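Side-chain contacts in D-threo-3-hydroxyaspartate dehydratase (Delftia, PDB 3WQC), which catalyses the pyridoxal-phosphate-dependent deamination of D-threo-3-hydroxyaspartate to oxaloacetate and ammonium, and also dehydrates D-serine: residues B[95-99]-B[100-104]; B[120-123]-B[124-128]; B[129-132]-B[133-136]. All coordinates share one frame; numbering follows the deposited sequence.

Interaction 1 of 3, residues B[95-99]-B[100-104]; sequences VSMAP and HRLPQ
Pro-99, Arg-101 and Met-97 carry this local contact, where the chain leaves a loop and winds into the start of a helix. The carbonyl of Pro-99 does most of the work for the proline: its O accepts from Leu-102 N at 2.9 Å, and CB, CG and CD1 of Leu-102 crowd round the same oxygen, CB at 3.3 Å. One residue earlier the pattern repeats, with Ala-98 O taking the N-H of Arg-101 at 3.0 Å. Both are i+3 to i bonds, the spacing of the 3-10 turn that leads into the helix.

Arg-101 runs back along the loop. A bend at chi3 (-86°) lays its guanidinium over Ala-98, whose CB faces one side of the plane, 3.6 Å from Arg-101 NH2. In that plane, at the edge, a water takes a hydrogen bond from Arg-101 NH2 at 2.9 Å and donates to Ser-96 O at 2.8 Å, so the arginine is also tied to the loop backbone. The charge itself is met by the second subunit, where Asp-19 and Asp-287 form salt bridges to NH1 and NH2; that Asp-19 also receives a hydrogen bond from His-100 NE2.

Met-97 reaches the turn from another direction. Its CG is anti to the backbone N (chi1 -178°) and the chain bends at chi2, which brings Met-97 CE to 3.4 Å from Arg-101 C and to 3.8 Å from Leu-102 CD2.

In the barrel, the turn links strand 90-93 to helix 102-110. Met-97 bonds through its backbone to Ile-118 and packs with Leu-102 on Leu-117 of strand 114-119, Leu-102 also meets helix 122-135, and Arg-101 lies against Leu-77 of helix 77-85.

Interaction 2 of 3, residues B[120-123]-B[124-128]; sequences DSVA and AAQAI
Ser-121 OG accepts the N-H of Ala-124 at 3.0 Å, with a fairly straight N-H...O angle of 155°, and so caps the first turn of the helix. The hydroxyl gets there because chi1 (66°) sets OG between the backbone N and the carbonyl carbon, swung over the helix start. The same serine is used twice: its backbone O receives Ala-125 N at 3.1 Å. With side chain and main chain both engaged, two of the amides at the start of the helix have a partner.

The regular bonds take over from there. Gln-126 N donates to Val-122 O at 2.8 Å and Ala-127 N to Ala-123 O at 3.0 Å.

Side chains three and four residues apart pack beside these bonds. The methyl of Ala-124 comes to 3.3 Å from Ser-121 OG, so the capping hydroxyl rests against a small apolar group as well as an amide. On another side of the turn Gln-126 extends beyond CG, and its amide passes obliquely across the valine: Gln-126 NE2 is 3.6 Å from Val-122 CG1, the branch anti to the backbone N (chi1 173°). Gln-126 CG meanwhile lies 3.3 Å from Val-122 O, so the glutamine stem covers the carbonyl that its own N-H bonds.

Outward, Val-122 and Ala-125 lean on helix 159-171, Ala-124 lies on Val-119 of strand 114-119, and Leu-351 of the second subunit packs on Ala-123 and Ala-124. The whole is a serine N-cap opening the helix of a right-handed beta-alpha-beta crossover, strand 114-119 to helix 122-135 to strand 140-146, in the TIM-barrel domain of the alanine racemase type.

Interaction 3 of 3, residues B[129-132]-B[133-136]; sequences AAFG and REQG
Ala-129 meets Arg-133 twice, through backbone and side chain. Its O accepts Arg-133 N at 2.9 Å, and the arginine then bends at chi3 (-58°) and turns back along the helix, so that Arg-133 NH1 comes to 3.4 Å from Ala-129 CB. The guanidinium lies flat against the backbone, with Ala-129 O and Ala-130 CA off-centre under one face; NH1 finds its hydrogen-bond partner elsewhere, at Gly-172 O.

Ala-130 follows with the next helical bond, its O to Glu-134 N at 3.0 Å.

Phe-131 is the chief apolar group. Besides giving its O to Gln-135 N at 2.9 Å, it offers one ring face to Gln-135 CG, a CH-pi contact 3.8 Å from the ring centroid and 14° off the normal. The glutamine's bend at chi2 (-65°) lets Gln-135 NE2 donate to Glu-134 OE1 at 2.8 Å, a bond lying in the amide plane but out of the carboxylate plane, while OE1 of Gln-135 takes a bond from Arg-110. With Gln-135 cut back to an alanine, the ring face would probably lose its cover, and the Glu-134 carboxylate and the Arg-110 guanidinium would each be left without this amide as a partner.

Gly-132 is still helical, its carbonyl on the turn that leads to the end of the helix. Gly-136, at a positive phi that glycine favours, then turns the chain out in a Schellman motif, ending the helix of the beta-alpha-beta unit, ahead of strand 140-146.

The three contacts follow one another along the chain inside a single TIM-barrel domain. Interaction 1 starts helix 102-110, while interactions 2 and 3 occupy the beginning and the end of helix 122-135, with centres about 13 Å apart and no touch beyond adjoining in sequence. The centre of interaction 1 is about 11 Å from that of interaction 2 and about 13 Å from that of interaction 3, and it meets both: Pro-99 and Leu-102 pack on Ala-127 and Ile-128, and Leu-102 and Pro-103 on Phe-131. Two successive barrel helices are thus held side by side over strand 114-119. Interactions 1 and 2 also face the second subunit, whereas interaction 3 lies off that interface.

Interaction 1 of 3, residues B[95-99]-B[100-104]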
# COMPACT_ATOMS: atom_id res chain seq x y z
N VAL B 95 14.60 -13.42 4.70
CA VAL B 95 14.54 -13.15 3.24
C VAL B 95 15.98 -13.48 2.75
O VAL B 95 16.93 -13.03 3.37
CB VAL B 95 14.23 -11.64 2.92
CG1 VAL B 95 14.29 -11.37 1.43
CG2 VAL B 95 12.82 -11.32 3.47
N SER B 96 16.08 -14.22 1.64
CA SER B 96 17.39 -14.64 1.07
C SER B 96 18.35 -13.45 1.12
O SER B 96 18.07 -12.36 0.59
CB SER B 96 17.17 -14.99 -0.41
OG SER B 96 16.23 -16.00 -0.61
N MET B 97 19.53 -13.63 1.73
CA MET B 97 20.42 -12.51 2.03
C MET B 97 21.03 -11.92 0.76
O MET B 97 21.64 -12.69 -0.06
CB MET B 97 21.52 -12.99 2.98
CG MET B 97 22.46 -11.86 3.38
SD MET B 97 21.54 -10.54 4.26
CE MET B 97 22.95 -9.47 4.63
N ALA B 98 20.98 -10.58 0.58
CA ALA B 98 21.67 -9.92 -0.49
C ALA B 98 23.08 -9.57 -0.01
O ALA B 98 23.24 -8.97 1.07
CB ALA B 98 20.96 -8.62 -0.81
N PRO B 99 24.12 -9.94 -0.78
CA PRO B 99 25.48 -9.59 -0.35
C PRO B 99 25.68 -8.13 0.01
O PRO B 99 26.43 -7.82 0.97
CB PRO B 99 26.32 -10.03 -1.58
CG PRO B 99 25.54 -11.23 -2.13
CD PRO B 99 24.06 -10.79 -2.01
N HIS B 100 25.03 -7.20 -0.71
CA HIS B 100 25.30 -5.77 -0.40
C HIS B 100 24.79 -5.33 0.96
O HIS B 100 25.23 -4.26 1.45
CB HIS B 100 24.75 -4.86 -1.50
CG HIS B 100 23.28 -4.64 -1.46
ND1 HIS B 100 22.36 -5.44 -2.11
CD2 HIS B 100 22.57 -3.66 -0.77
CE1 HIS B 100 21.10 -4.96 -1.82
NE2 HIS B 100 21.25 -3.85 -1.00
N ARG B 101 23.89 -6.13 1.58
CA ARG B 101 23.41 -5.83 2.91
C ARG B 101 24.31 -6.40 4.01
O ARG B 101 24.00 -6.23 5.21
CB ARG B 101 21.97 -6.33 3.10
CG ARG B 101 20.98 -5.33 2.44
CD ARG B 101 19.52 -5.64 2.76
NE ARG B 101 18.91 -6.62 1.84
CZ ARG B 101 18.34 -6.28 0.68
NH1 ARG B 101 18.32 -4.99 0.24
NH2 ARG B 101 17.73 -7.24 -0.03
N LEU B 102 25.41 -7.09 3.63
CA LEU B 102 26.24 -7.71 4.69
C LEU B 102 26.86 -6.69 5.71
O LEU B 102 26.90 -6.98 6.89
CB LEU B 102 27.33 -8.60 4.06
CG LEU B 102 26.72 -9.96 3.64
CD1 LEU B 102 27.66 -10.66 2.66
CD2 LEU B 102 26.51 -10.86 4.90
N PRO B 103 27.28 -5.49 5.25
CA PRO B 103 27.81 -4.53 6.26
C PRO B 103 26.74 -4.18 7.27
O PRO B 103 27.05 -4.10 8.46
CB PRO B 103 28.23 -3.31 5.39
CG PRO B 103 28.68 -3.98 4.01
CD PRO B 103 27.56 -5.06 3.85
N GLN B 104 25.48 -3.99 6.87
CA GLN B 104 24.45 -3.67 7.88
C GLN B 104 24.21 -4.83 8.82
O GLN B 104 24.08 -4.65 10.02
CB GLN B 104 23.14 -3.32 7.17
CG GLN B 104 22.26 -2.76 8.26
CD GLN B 104 20.88 -2.35 7.83
OE1 GLN B 104 20.01 -1.87 8.70
NE2 GLN B 104 20.62 -2.50 6.51
O HOH W 1 18.15 -9.72 1.44

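Interaction 2 of 3, residues B[120-123]-B[124-128]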
# COMPACT_ATOMS: atom_id res chain seq x y z
N ASP B 120 19.89 -19.72 0.09
CA ASP B 120 19.45 -20.92 -0.66
C ASP B 120 20.32 -21.20 -1.87
O ASP B 120 19.89 -21.97 -2.77
CB ASP B 120 17.97 -20.86 -1.05
CG ASP B 120 17.66 -19.83 -2.08
OD1 ASP B 120 18.55 -19.09 -2.54
OD2 ASP B 120 16.46 -19.75 -2.50
N SER B 121 21.57 -20.66 -1.86
CA SER B 121 22.42 -20.84 -3.00
C SER B 121 23.88 -20.92 -2.53
O SER B 121 24.24 -20.34 -1.50
CB SER B 121 22.24 -19.72 -4.04
OG SER B 121 22.68 -18.47 -3.50
N VAL B 122 24.68 -21.62 -3.34
CA VAL B 122 26.13 -21.66 -3.06
C VAL B 122 26.70 -20.23 -3.18
O VAL B 122 27.53 -19.83 -2.37
CB VAL B 122 26.80 -22.60 -4.05
CG1 VAL B 122 28.33 -22.50 -3.88
CG2 VAL B 122 26.31 -24.05 -3.82
N ALA B 123 26.30 -19.44 -4.21
CA ALA B 123 26.91 -18.08 -4.37
C ALA B 123 26.60 -17.21 -3.14
O ALA B 123 27.49 -16.48 -2.68
CB ALA B 123 26.37 -17.40 -5.59
N ALA B 124 25.34 -17.30 -2.58
CA ALA B 124 25.08 -16.43 -1.39
C ALA B 124 25.90 -16.91 -0.20
O ALA B 124 26.43 -16.11 0.57
CB ALA B 124 23.59 -16.39 -1.07
N ALA B 125 26.04 -18.25 -0.06
CA ALA B 125 26.84 -18.79 1.03
C ALA B 125 28.29 -18.34 0.91
O ALA B 125 28.94 -18.04 1.89
CB ALA B 125 26.68 -20.33 1.07
N GLN B 126 28.83 -18.40 -0.32
CA GLN B 126 30.21 -18.01 -0.53
C GLN B 126 30.36 -16.52 -0.20
O GLN B 126 31.41 -16.15 0.40
CB GLN B 126 30.61 -18.19 -2.00
CG GLN B 126 30.79 -19.66 -2.40
CD GLN B 126 31.21 -19.83 -3.83
OE1 GLN B 126 31.16 -18.89 -4.64
NE2 GLN B 126 31.62 -21.05 -4.20
N ALA B 127 29.39 -15.68 -0.55
CA ALA B 127 29.54 -14.23 -0.27
C ALA B 127 29.58 -13.97 1.23
O ALA B 127 30.38 -13.16 1.75
CB ALA B 127 28.37 -13.46 -0.90
N ILE B 128 28.67 -14.62 1.97
CA ILE B 128 28.64 -14.46 3.44
C ILE B 128 29.96 -14.97 4.04
O ILE B 128 30.55 -14.26 4.89
CB ILE B 128 27.45 -15.15 4.07
CG1 ILE B 128 26.11 -14.55 3.57
CG2 ILE B 128 27.53 -15.03 5.62
CD1 ILE B 128 24.85 -15.20 4.15

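Interaction 3 of 3, residues B[129-132]-B[133-136]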
# COMPACT_ATOMS: atom_id res chain seq x y z
N ALA B 129 30.41 -16.17 3.65
CA ALA B 129 31.60 -16.73 4.31
C ALA B 129 32.80 -15.85 3.96
O ALA B 129 33.65 -15.65 4.83
CB ALA B 129 31.76 -18.16 3.78
N ALA B 130 32.93 -15.36 2.73
CA ALA B 130 34.12 -14.54 2.40
C ALA B 130 34.09 -13.23 3.20
O ALA B 130 35.13 -12.79 3.74
CB ALA B 130 34.15 -14.25 0.94
N PHE B 131 32.89 -12.61 3.35
CA PHE B 131 32.87 -11.39 4.11
C PHE B 131 33.12 -11.61 5.58
O PHE B 131 33.81 -10.83 6.27
CB PHE B 131 31.46 -10.74 3.85
CG PHE B 131 31.34 -9.37 4.50
CD1 PHE B 131 32.03 -8.27 3.94
CD2 PHE B 131 30.50 -9.17 5.61
CE1 PHE B 131 31.89 -6.98 4.49
CE2 PHE B 131 30.38 -7.84 6.15
CZ PHE B 131 31.03 -6.78 5.56
N GLY B 132 32.54 -12.71 6.11
CA GLY B 132 32.75 -13.08 7.52
C GLY B 132 34.24 -13.31 7.76
O GLY B 132 34.77 -12.91 8.81
N ARG B 133 34.94 -14.05 6.88
CA ARG B 133 36.37 -14.25 7.10
C ARG B 133 37.09 -12.88 7.07
O ARG B 133 37.99 -12.61 7.90
CB ARG B 133 36.90 -15.16 5.98
CG ARG B 133 36.45 -16.59 6.27
CD ARG B 133 37.22 -17.63 5.41
NE ARG B 133 37.04 -17.34 4.00
CZ ARG B 133 36.04 -17.81 3.24
NH1 ARG B 133 35.10 -18.60 3.84
NH2 ARG B 133 35.98 -17.48 1.92
N GLU B 134 36.78 -12.04 6.08
CA GLU B 134 37.43 -10.70 5.98
C GLU B 134 37.26 -9.89 7.25
O GLU B 134 38.19 -9.16 7.67
CB GLU B 134 36.93 -9.91 4.75
CG GLU B 134 37.58 -8.60 4.50
CD GLU B 134 36.78 -7.74 3.45
OE1 GLU B 134 35.63 -7.18 3.68
OE2 GLU B 134 37.31 -7.59 2.35
N GLN B 135 36.05 -9.93 7.79
CA GLN B 135 35.66 -9.07 8.94
C GLN B 135 35.79 -9.72 10.30
O GLN B 135 35.47 -9.10 11.31
CB GLN B 135 34.19 -8.61 8.75
CG GLN B 135 34.05 -7.81 7.45
CD GLN B 135 34.81 -6.51 7.46
OE1 GLN B 135 34.96 -5.89 8.53
NE2 GLN B 135 35.37 -6.12 6.30
N GLY B 136 36.19 -10.99 10.35
CA GLY B 136 36.30 -11.74 11.62
C GLY B 136 34.96 -12.01 12.28
O GLY B 136 34.81 -11.91 13.52